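Local atomic coordinates of NTF2 fold protein loop-helix-loop design NT-9 (Synthetic construct, PDB entry 6W90), a protein that is a de novo designed NTF2-fold protein from a loop-helix-loop design family that binds a distearoyl glycerophosphoethanolamine lipid in its pocket and has no known biological function. Residues I17-Y21 and A65-V71; T97-E101 and R111-Q115. All coordinates share one frame; numbering follows the deposited sequence. Where two conformers were deposited one is given.

Interaction 1: residues I17-Y21 and A65-V71; sequences IRLLY and ASRYDRV. With 3PE (1,2-Distearoyl-sn-glycerophosphoethanolamine), chain B.
The ring of Y21 reaches from helix 6-22 into the hollow between A65, just past the end of helix 54-64, and V71 near the start of strand 70-79. Its hydroxyl donates to the carbonyl oxygen of A65 (OH to O 2.8 Å), which lies at the ring edge; the donor sits 22° out of the carbonyl plane. With CG beside the backbone N (chi1 -78°), the ring runs out from the helix and carries OH between two walls, A65 CB 3.7 Å and V71 CG2 3.5 Å from OH. The same CB of A65 is a small bump that also fits against L20 CD2, at 3.8 Å. One turn back, the CD1 and CG2 branches of I17 both point at V71 CG1, the nearer CD1 at 4.1 Å. L20 and I17 also turn to the lipid: L20 CD2 lies 3.5 Å from C37 of 3PE, while I17 CG1 packs on C3B. The ring of Y68 is met at its edge by the Y21 hydroxyl and packs edge-to-face with W96. D69 and R70 sit across from the single residue E90, forming a classic beta bulge. Helix 6-22 closes over the sheet at the lipid pocket of this NTF2-like cone.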
loop_
_atom_site.group_PDB
_atom_site.type_symbol
_atom_site.label_atom_id
_atom_site.label_comp_id
_atom_site.label_asym_id
_atom_site.label_seq_id
_atom_site.Cartn_x
_atom_site.Cartn_y
_atom_site.Cartn_z
ATOM N N ILE A 17 7.067 -4.817 2.608
ATOM C CA ILE A 17 8.002 -3.705 2.747
ATOM C C ILE A 17 9.423 -4.175 2.491
ATOM O O ILE A 17 10.206 -3.497 1.811
ATOM C CB ILE A 17 7.882 -3.043 4.127
ATOM C CG1 ILE A 17 6.510 -2.417 4.268
ATOM C CG2 ILE A 17 9.049 -2.059 4.281
ATOM C CD1 ILE A 17 6.253 -2.037 5.694
ATOM N N ARG A 18 9.781 -5.340 3.024
ATOM C CA ARG A 18 11.136 -5.835 2.833
ATOM C C ARG A 18 11.425 -6.068 1.364
ATOM O O ARG A 18 12.505 -5.737 0.874
ATOM C CB ARG A 18 11.351 -7.125 3.599
ATOM C CG ARG A 18 12.810 -7.597 3.510
ATOM C CD ARG A 18 13.033 -8.877 4.383
ATOM N NE ARG A 18 12.589 -10.019 3.600
ATOM C CZ ARG A 18 13.344 -10.629 2.691
ATOM N NH1 ARG A 18 14.612 -10.256 2.515
ATOM N NH2 ARG A 18 12.838 -11.615 1.963
ATOM N N LEU A 19 10.473 -6.639 0.639
ATOM C CA LEU A 19 10.682 -6.883 -0.782
ATOM C C LEU A 19 10.880 -5.585 -1.538
ATOM O O LEU A 19 11.663 -5.506 -2.493
ATOM C CB LEU A 19 9.490 -7.618 -1.375
ATOM C CG LEU A 19 9.426 -9.065 -0.933
ATOM C CD1 LEU A 19 8.134 -9.680 -1.509
ATOM C CD2 LEU A 19 10.616 -9.901 -1.340
ATOM N N LEU A 20 10.120 -4.575 -1.166
ATOM C CA LEU A 20 10.232 -3.286 -1.816
ATOM C C LEU A 20 11.661 -2.773 -1.750
ATOM O O LEU A 20 12.165 -2.210 -2.732
ATOM C CB LEU A 20 9.245 -2.332 -1.158
ATOM C CG LEU A 20 9.102 -0.946 -1.772
ATOM C CD1 LEU A 20 8.557 -1.041 -3.146
ATOM C CD2 LEU A 20 8.199 -0.135 -0.846
ATOM N N TYR A 21 12.357 -3.021 -0.641
ATOM C CA TYR A 21 13.720 -2.525 -0.468
ATOM C C TYR A 21 14.766 -3.478 -1.002
ATOM O O TYR A 21 15.839 -3.038 -1.430
ATOM C CB TYR A 21 13.976 -2.226 1.031
ATOM C CG TYR A 21 13.340 -0.922 1.368
ATOM C CD1 TYR A 21 13.916 0.273 0.921
ATOM C CD2 TYR A 21 12.187 -0.852 2.109
ATOM C CE1 TYR A 21 13.323 1.457 1.196
ATOM C CE2 TYR A 21 11.587 0.326 2.350
ATOM C CZ TYR A 21 12.175 1.484 1.904
ATOM O OH TYR A 21 11.578 2.684 2.161
ATOM N N ALA A 65 10.331 4.615 -2.589
ATOM C CA ALA A 65 10.805 4.020 -1.357
ATOM C C ALA A 65 12.179 4.534 -0.965
ATOM O O ALA A 65 12.537 4.519 0.221
ATOM C CB ALA A 65 10.832 2.507 -1.506
ATOM N N SER A 66 12.985 4.966 -1.919
ATOM C CA SER A 66 14.314 5.381 -1.503
ATOM C C SER A 66 14.279 6.733 -0.803
ATOM O O SER A 66 15.296 7.148 -0.240
ATOM C CB SER A 66 15.273 5.378 -2.693
ATOM O OG SER A 66 14.689 5.964 -3.823
ATOM N N ARG A 67 13.118 7.393 -0.773
ATOM C CA ARG A 67 13.033 8.679 -0.106
ATOM C C ARG A 67 13.151 8.599 1.407
ATOM O O ARG A 67 13.359 9.633 2.027
ATOM C CB ARG A 67 11.706 9.378 -0.385
ATOM C CG ARG A 67 11.482 9.678 -1.839
ATOM C CD ARG A 67 10.138 10.367 -2.050
ATOM N NE ARG A 67 9.980 10.836 -3.426
ATOM C CZ ARG A 67 8.962 11.571 -3.868
ATOM N NH1 ARG A 67 7.986 11.939 -3.044
ATOM N NH2 ARG A 67 8.921 11.942 -5.142
ATOM N N TYR A 68 12.970 7.432 2.027
ATOM C CA TYR A 68 12.831 7.351 3.476
ATOM C C TYR A 68 13.969 6.615 4.162
ATOM O O TYR A 68 14.454 5.603 3.657
ATOM C CB TYR A 68 11.527 6.642 3.850
ATOM C CG TYR A 68 10.401 7.250 3.136
ATOM C CD1 TYR A 68 9.935 8.502 3.481
ATOM C CD2 TYR A 68 9.831 6.612 2.046
ATOM C CE1 TYR A 68 8.896 9.079 2.773
ATOM C CE2 TYR A 68 8.809 7.160 1.354
ATOM C CZ TYR A 68 8.340 8.393 1.701
ATOM O OH TYR A 68 7.307 8.935 0.960
ATOM N N ASP A 69 14.337 7.113 5.349
ATOM C CA ASP A 69 15.369 6.510 6.173
ATOM C C ASP A 69 14.850 5.366 7.027
ATOM O O ASP A 69 15.622 4.483 7.422
ATOM C CB ASP A 69 15.928 7.519 7.171
ATOM C CG ASP A 69 16.929 8.413 6.587
ATOM O OD1 ASP A 69 17.853 7.890 5.939
ATOM O OD2 ASP A 69 16.788 9.631 6.794
ATOM N N ARG A 70 13.587 5.453 7.436
ATOM C CA ARG A 70 12.985 4.544 8.387
ATOM C C ARG A 70 11.547 4.307 7.996
ATOM O O ARG A 70 10.838 5.246 7.640
ATOM C CB ARG A 70 12.959 5.135 9.781
ATOM C CG ARG A 70 13.496 4.352 10.836
ATOM C CD ARG A 70 13.494 5.241 12.058
ATOM N NE ARG A 70 13.204 4.397 13.189
ATOM C CZ ARG A 70 14.129 3.918 14.012
ATOM N NH1 ARG A 70 15.412 4.223 13.848
ATOM N NH2 ARG A 70 13.753 3.131 15.003
ATOM N N VAL A 71 11.107 3.064 8.105
ATOM C CA VAL A 71 9.741 2.672 7.796
ATOM C C VAL A 71 9.324 1.729 8.917
ATOM O O VAL A 71 10.028 0.752 9.191
ATOM C CB VAL A 71 9.633 2.008 6.408
ATOM C CG1 VAL A 71 8.236 1.539 6.215
ATOM C CG2 VAL A 71 10.078 2.954 5.358
HETATM P P 3PE B . 1.307 12.747 5.620
HETATM N N 3PE B . -3.066 12.527 5.644
HETATM O O11 3PE B . 1.576 11.526 4.547
HETATM O O12 3PE B . 1.900 12.392 6.958
HETATM O O13 3PE B . -0.332 12.869 5.866
HETATM O O14 3PE B . 1.785 14.104 5.103
HETATM C C11 3PE B . -0.980 11.888 6.635
HETATM C C12 3PE B . -2.411 12.327 6.921
HETATM C C1 3PE B . 1.140 11.723 3.230
HETATM C C2 3PE B . 1.633 10.596 2.309
HETATM C C3 3PE B . 1.452 9.293 3.093
HETATM O O31 3PE B . 1.539 8.177 2.258
HETATM O O32 3PE B . 3.712 8.665 2.001
HETATM C C31 3PE B . 2.803 7.979 1.692
HETATM C C32 3PE B . 2.990 6.869 0.665
HETATM C C33 3PE B . 4.452 6.493 0.438
HETATM C C34 3PE B . 4.463 4.993 0.149
HETATM C C35 3PE B . 5.758 4.537 -0.512
HETATM C C36 3PE B . 6.505 3.608 0.450
HETATM C C37 3PE B . 5.907 2.195 0.474
HETATM C C38 3PE B . 4.720 2.055 1.436
HETATM C C39 3PE B . 4.641 0.653 2.057
HETATM C C3A 3PE B . 4.259 -0.419 1.028
HETATM C C3B 3PE B . 3.834 -1.733 1.694
HETATM C C3C 3PE B . 2.311 -1.874 1.664
HETATM C C3D 3PE B . 1.869 -3.292 2.029
HETATM C C3E 3PE B . 0.345 -3.317 2.184
HETATM C C3F 3PE B . -0.103 -4.553 2.974
HETATM C C3G 3PE B . -1.621 -4.535 3.194
HETATM C C3H 3PE B . -2.070 -5.298 4.450
HETATM C C3I 3PE B . -2.107 -6.817 4.258
HETATM O O21 3PE B . 0.859 10.602 1.143
HETATM O O22 3PE B . 2.624 11.008 -0.231
HETATM C C21 3PE B . 1.443 10.888 -0.113
HETATM C C22 3PE B . 0.504 11.046 -1.327
HETATM C C23 3PE B . 0.648 9.914 -2.357
HETATM C C24 3PE B . 0.014 8.598 -1.893
HETATM C C25 3PE B . 0.303 7.437 -2.861
HETATM C C26 3PE B . 0.098 6.132 -2.089
HETATM C C27 3PE B . 0.535 4.890 -2.870
HETATM C C28 3PE B . 0.401 3.628 -2.002
HETATM C C29 3PE B . -1.009 3.007 -1.949
HETATM C C2A 3PE B . -0.985 1.597 -1.327
HETATM C C2B 3PE B . -1.034 0.469 -2.359
HETATM C C2C 3PE B . -0.567 -0.858 -1.750
HETATM C C2D 3PE B . 0.088 -1.698 -2.844
HETATM C C2E 3PE B . 0.405 -3.115 -2.384
HETATM C C2F 3PE B . 1.756 -3.166 -1.676
#

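Interaction 2: residues T97-E101 and R111-Q115; sequences TFEIE and RIRQQ. With 3PE (1,2-Distearoyl-sn-glycerophosphoethanolamine), chain B.
A beta hairpin made by strands 94-105 and 108-114 supplies this contact, and its inner side lines the lipid pocket. E101 and R113 form an antiparallel hydrogen-bonded pair: E101 N donates to R113 O at 3.0 Å, nearly straight at 174°, and R113 N to E101 O at 2.8 Å. Past I100 and Q114 the strands splay, and water takes over. One water joins T97 O, E99 N and Q114 NE2; a second bridges E99 O and Q115 N. On the pocket side, I100 CG2 meets I112 CG2 at 3.9 Å and also rests on Q114 CB. The extended chain of Q114, CG anti to the backbone N (chi1 -176°), brings its amide to the edge of the F98 ring, the two planes perpendicular, with NE2 3.6 Å from F98 CD1. That NE2, which also donates to the first water, gives a weak bond to 3PE O31. F98 meets the lipid at its rim, CZ lying 3.3 Å from C2A, and I112 CD1 touches C2C. T97 N donates to phosphate oxygen O12 of 3PE at 2.9 Å. On the other face, R111 and R113 both salt-bridge E43, while E99 and E101 reach R84, and E101 OE2 also bonds H82 NE2. The hairpin lies between strand 82-91, bonded to 94-105, and strand 40-44, bonded to 108-114.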
loop_
_atom_site.group_PDB
_atom_site.type_symbol
_atom_site.label_atom_id
_atom_site.label_comp_id
_atom_site.label_asym_id
_atom_site.label_seq_id
_atom_site.Cartn_x
_atom_site.Cartn_y
_atom_site.Cartn_z
ATOM N N THR A 97 2.705 9.703 7.560
ATOM C CA THR A 97 1.898 8.578 7.996
ATOM C C THR A 97 1.088 8.073 6.819
ATOM O O THR A 97 0.292 8.821 6.243
ATOM C CB THR A 97 1.007 8.943 9.166
ATOM O OG1 THR A 97 1.792 9.632 10.138
ATOM C CG2 THR A 97 0.464 7.667 9.758
ATOM N N PHE A 98 1.361 6.827 6.429
ATOM C CA PHE A 98 0.680 6.107 5.361
ATOM C C PHE A 98 -0.361 5.222 6.033
ATOM O O PHE A 98 -0.005 4.248 6.702
ATOM C CB PHE A 98 1.716 5.300 4.583
ATOM C CG PHE A 98 1.156 4.407 3.531
ATOM C CD1 PHE A 98 0.480 4.920 2.451
ATOM C CD2 PHE A 98 1.301 3.042 3.627
ATOM C CE1 PHE A 98 -0.011 4.100 1.476
ATOM C CE2 PHE A 98 0.784 2.223 2.650
ATOM C CZ PHE A 98 0.145 2.768 1.564
ATOM N N GLU A 99 -1.628 5.605 5.941
ATOM C CA GLU A 99 -2.689 4.896 6.635
ATOM C C GLU A 99 -3.673 4.367 5.614
ATOM O O GLU A 99 -4.160 5.143 4.781
ATOM C CB GLU A 99 -3.450 5.786 7.618
ATOM C CG GLU A 99 -4.649 5.040 8.234
ATOM C CD GLU A 99 -5.313 5.736 9.418
ATOM O OE1 GLU A 99 -5.174 6.973 9.544
ATOM O OE2 GLU A 99 -5.978 5.029 10.214
ATOM N N ILE A 100 -4.003 3.073 5.692
ATOM C CA ILE A 100 -4.891 2.495 4.700
ATOM C C ILE A 100 -5.892 1.580 5.367
ATOM O O ILE A 100 -5.624 0.962 6.405
ATOM C CB ILE A 100 -4.175 1.702 3.575
ATOM C CG1 ILE A 100 -3.306 0.577 4.127
ATOM C CG2 ILE A 100 -3.398 2.694 2.679
ATOM C CD1 ILE A 100 -2.753 -0.367 2.984
ATOM N N GLU A 101 -7.064 1.523 4.757
ATOM C CA GLU A 101 -8.112 0.593 5.096
ATOM C C GLU A 101 -8.218 -0.404 3.969
ATOM O O GLU A 101 -8.274 -0.007 2.809
ATOM C CB GLU A 101 -9.447 1.283 5.190
ATOM C CG GLU A 101 -9.948 1.650 6.512
ATOM C CD GLU A 101 -11.335 2.291 6.372
ATOM O OE1 GLU A 101 -11.491 3.312 5.636
ATOM O OE2 GLU A 101 -12.281 1.753 6.966
ATOM N N ARG A 111 -9.991 -4.229 -1.870
ATOM C CA ARG A 111 -10.160 -2.781 -1.821
ATOM C C ARG A 111 -9.099 -2.203 -0.902
ATOM O O ARG A 111 -8.843 -2.765 0.166
ATOM C CB ARG A 111 -11.581 -2.441 -1.320
ATOM C CG ARG A 111 -12.058 -1.090 -1.662
ATOM C CD ARG A 111 -13.531 -0.957 -1.346
ATOM N NE ARG A 111 -13.814 0.457 -1.304
ATOM C CZ ARG A 111 -14.844 0.979 -0.673
ATOM N NH1 ARG A 111 -15.701 0.179 -0.061
ATOM N NH2 ARG A 111 -15.014 2.288 -0.660
ATOM N N ILE A 112 -8.532 -1.058 -1.284
ATOM C CA ILE A 112 -7.645 -0.249 -0.453
ATOM C C ILE A 112 -8.209 1.156 -0.511
ATOM O O ILE A 112 -8.552 1.628 -1.599
ATOM C CB ILE A 112 -6.183 -0.227 -0.934
ATOM C CG1 ILE A 112 -5.597 -1.624 -0.828
ATOM C CG2 ILE A 112 -5.399 0.828 -0.165
ATOM C CD1 ILE A 112 -4.252 -1.798 -1.439
ATOM N N ARG A 113 -8.308 1.822 0.630
ATOM C CA ARG A 113 -8.768 3.210 0.667
ATOM C C ARG A 113 -7.799 4.012 1.517
ATOM O O ARG A 113 -7.481 3.611 2.635
ATOM C CB ARG A 113 -10.210 3.278 1.209
ATOM C CG ARG A 113 -10.957 4.588 0.949
ATOM C CD ARG A 113 -12.484 4.482 1.276
ATOM N NE ARG A 113 -13.336 4.517 0.083
ATOM C CZ ARG A 113 -14.324 5.388 -0.136
ATOM N NH1 ARG A 113 -15.028 5.327 -1.260
ATOM N NH2 ARG A 113 -14.622 6.316 0.760
ATOM N N GLN A 114 -7.299 5.114 0.968
ATOM C CA GLN A 114 -6.412 6.044 1.644
ATOM C C GLN A 114 -7.039 7.428 1.522
ATOM O O GLN A 114 -7.562 7.779 0.462
ATOM C CB GLN A 114 -5.018 6.008 0.991
ATOM C CG GLN A 114 -3.976 6.867 1.658
ATOM C CD GLN A 114 -2.623 6.958 0.921
ATOM O OE1 GLN A 114 -2.440 6.479 -0.197
ATOM N NE2 GLN A 114 -1.685 7.624 1.556
ATOM N N GLN A 115 -6.960 8.229 2.575
ATOM C CA GLN A 115 -7.302 9.629 2.461
ATOM C C GLN A 115 -6.035 10.426 2.177
ATOM O O GLN A 115 -4.923 10.049 2.556
ATOM C CB GLN A 115 -8.004 10.135 3.720
ATOM C CG GLN A 115 -8.594 11.574 3.573
ATOM C CD GLN A 115 -9.447 11.821 2.297
ATOM O OE1 GLN A 115 -8.931 11.869 1.169
ATOM N NE2 GLN A 115 -10.753 12.018 2.492
HETATM P P 3PE B . 1.307 12.747 5.620
HETATM N N 3PE B . -3.066 12.527 5.644
HETATM O O11 3PE B . 1.576 11.526 4.547
HETATM O O12 3PE B . 1.900 12.392 6.958
HETATM O O13 3PE B . -0.332 12.869 5.866
HETATM O O14 3PE B . 1.785 14.104 5.103
HETATM C C11 3PE B . -0.980 11.888 6.635
HETATM C C12 3PE B . -2.411 12.327 6.921
HETATM C C1 3PE B . 1.140 11.723 3.230
HETATM C C2 3PE B . 1.633 10.596 2.309
HETATM C C3 3PE B . 1.452 9.293 3.093
HETATM O O31 3PE B . 1.539 8.177 2.258
HETATM O O32 3PE B . 3.712 8.665 2.001
HETATM C C31 3PE B . 2.803 7.979 1.692
HETATM C C32 3PE B . 2.990 6.869 0.665
HETATM C C33 3PE B . 4.452 6.493 0.438
HETATM C C34 3PE B . 4.463 4.993 0.149
HETATM C C35 3PE B . 5.758 4.537 -0.512
HETATM C C36 3PE B . 6.505 3.608 0.450
HETATM C C37 3PE B . 5.907 2.195 0.474
HETATM C C38 3PE B . 4.720 2.055 1.436
HETATM C C39 3PE B . 4.641 0.653 2.057
HETATM C C3A 3PE B . 4.259 -0.419 1.028
HETATM C C3B 3PE B . 3.834 -1.733 1.694
HETATM C C3C 3PE B . 2.311 -1.874 1.664
HETATM C C3D 3PE B . 1.869 -3.292 2.029
HETATM C C3E 3PE B . 0.345 -3.317 2.184
HETATM C C3F 3PE B . -0.103 -4.553 2.974
HETATM C C3G 3PE B . -1.621 -4.535 3.194
HETATM C C3H 3PE B . -2.070 -5.298 4.450
HETATM C C3I 3PE B . -2.107 -6.817 4.258
HETATM O O21 3PE B . 0.859 10.602 1.143
HETATM O O22 3PE B . 2.624 11.008 -0.231
HETATM C C21 3PE B . 1.443 10.888 -0.113
HETATM C C22 3PE B . 0.504 11.046 -1.327
HETATM C C23 3PE B . 0.648 9.914 -2.357
HETATM C C24 3PE B . 0.014 8.598 -1.893
HETATM C C25 3PE B . 0.303 7.437 -2.861
HETATM C C26 3PE B . 0.098 6.132 -2.089
HETATM C C27 3PE B . 0.535 4.890 -2.870
HETATM C C28 3PE B . 0.401 3.628 -2.002
HETATM C C29 3PE B . -1.009 3.007 -1.949
HETATM C C2A 3PE B . -0.985 1.597 -1.327
HETATM C C2B 3PE B . -1.034 0.469 -2.359
HETATM C C2C 3PE B . -0.567 -0.858 -1.750
HETATM C C2D 3PE B . 0.088 -1.698 -2.844
HETATM C C2E 3PE B . 0.405 -3.115 -2.384
HETATM C C2F 3PE B . 1.756 -3.166 -1.676
HETATM O O HOH W 1 -1.835 8.136 4.588
HETATM O O HOH W 2 -5.917 7.357 5.037
#

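Both contacts border the same lipid; their centres are about 17 Å apart and their nearest atoms about 7 Å, without touching. Interaction 1 meets the acyl chain of C31 to C3I, through I17 and L20, with Y68 near its ester end. Interaction 2 holds the head group at T97 N and, through F98, Q114 and I112, follows the other chain, C21 to C2F, while F98 also borders the first. They lie on opposite sides of the chain's centre yet reach one sheet, strand 70-79 at its outer edge in interaction 1 and strands 94-105 and 108-114 further in for interaction 2.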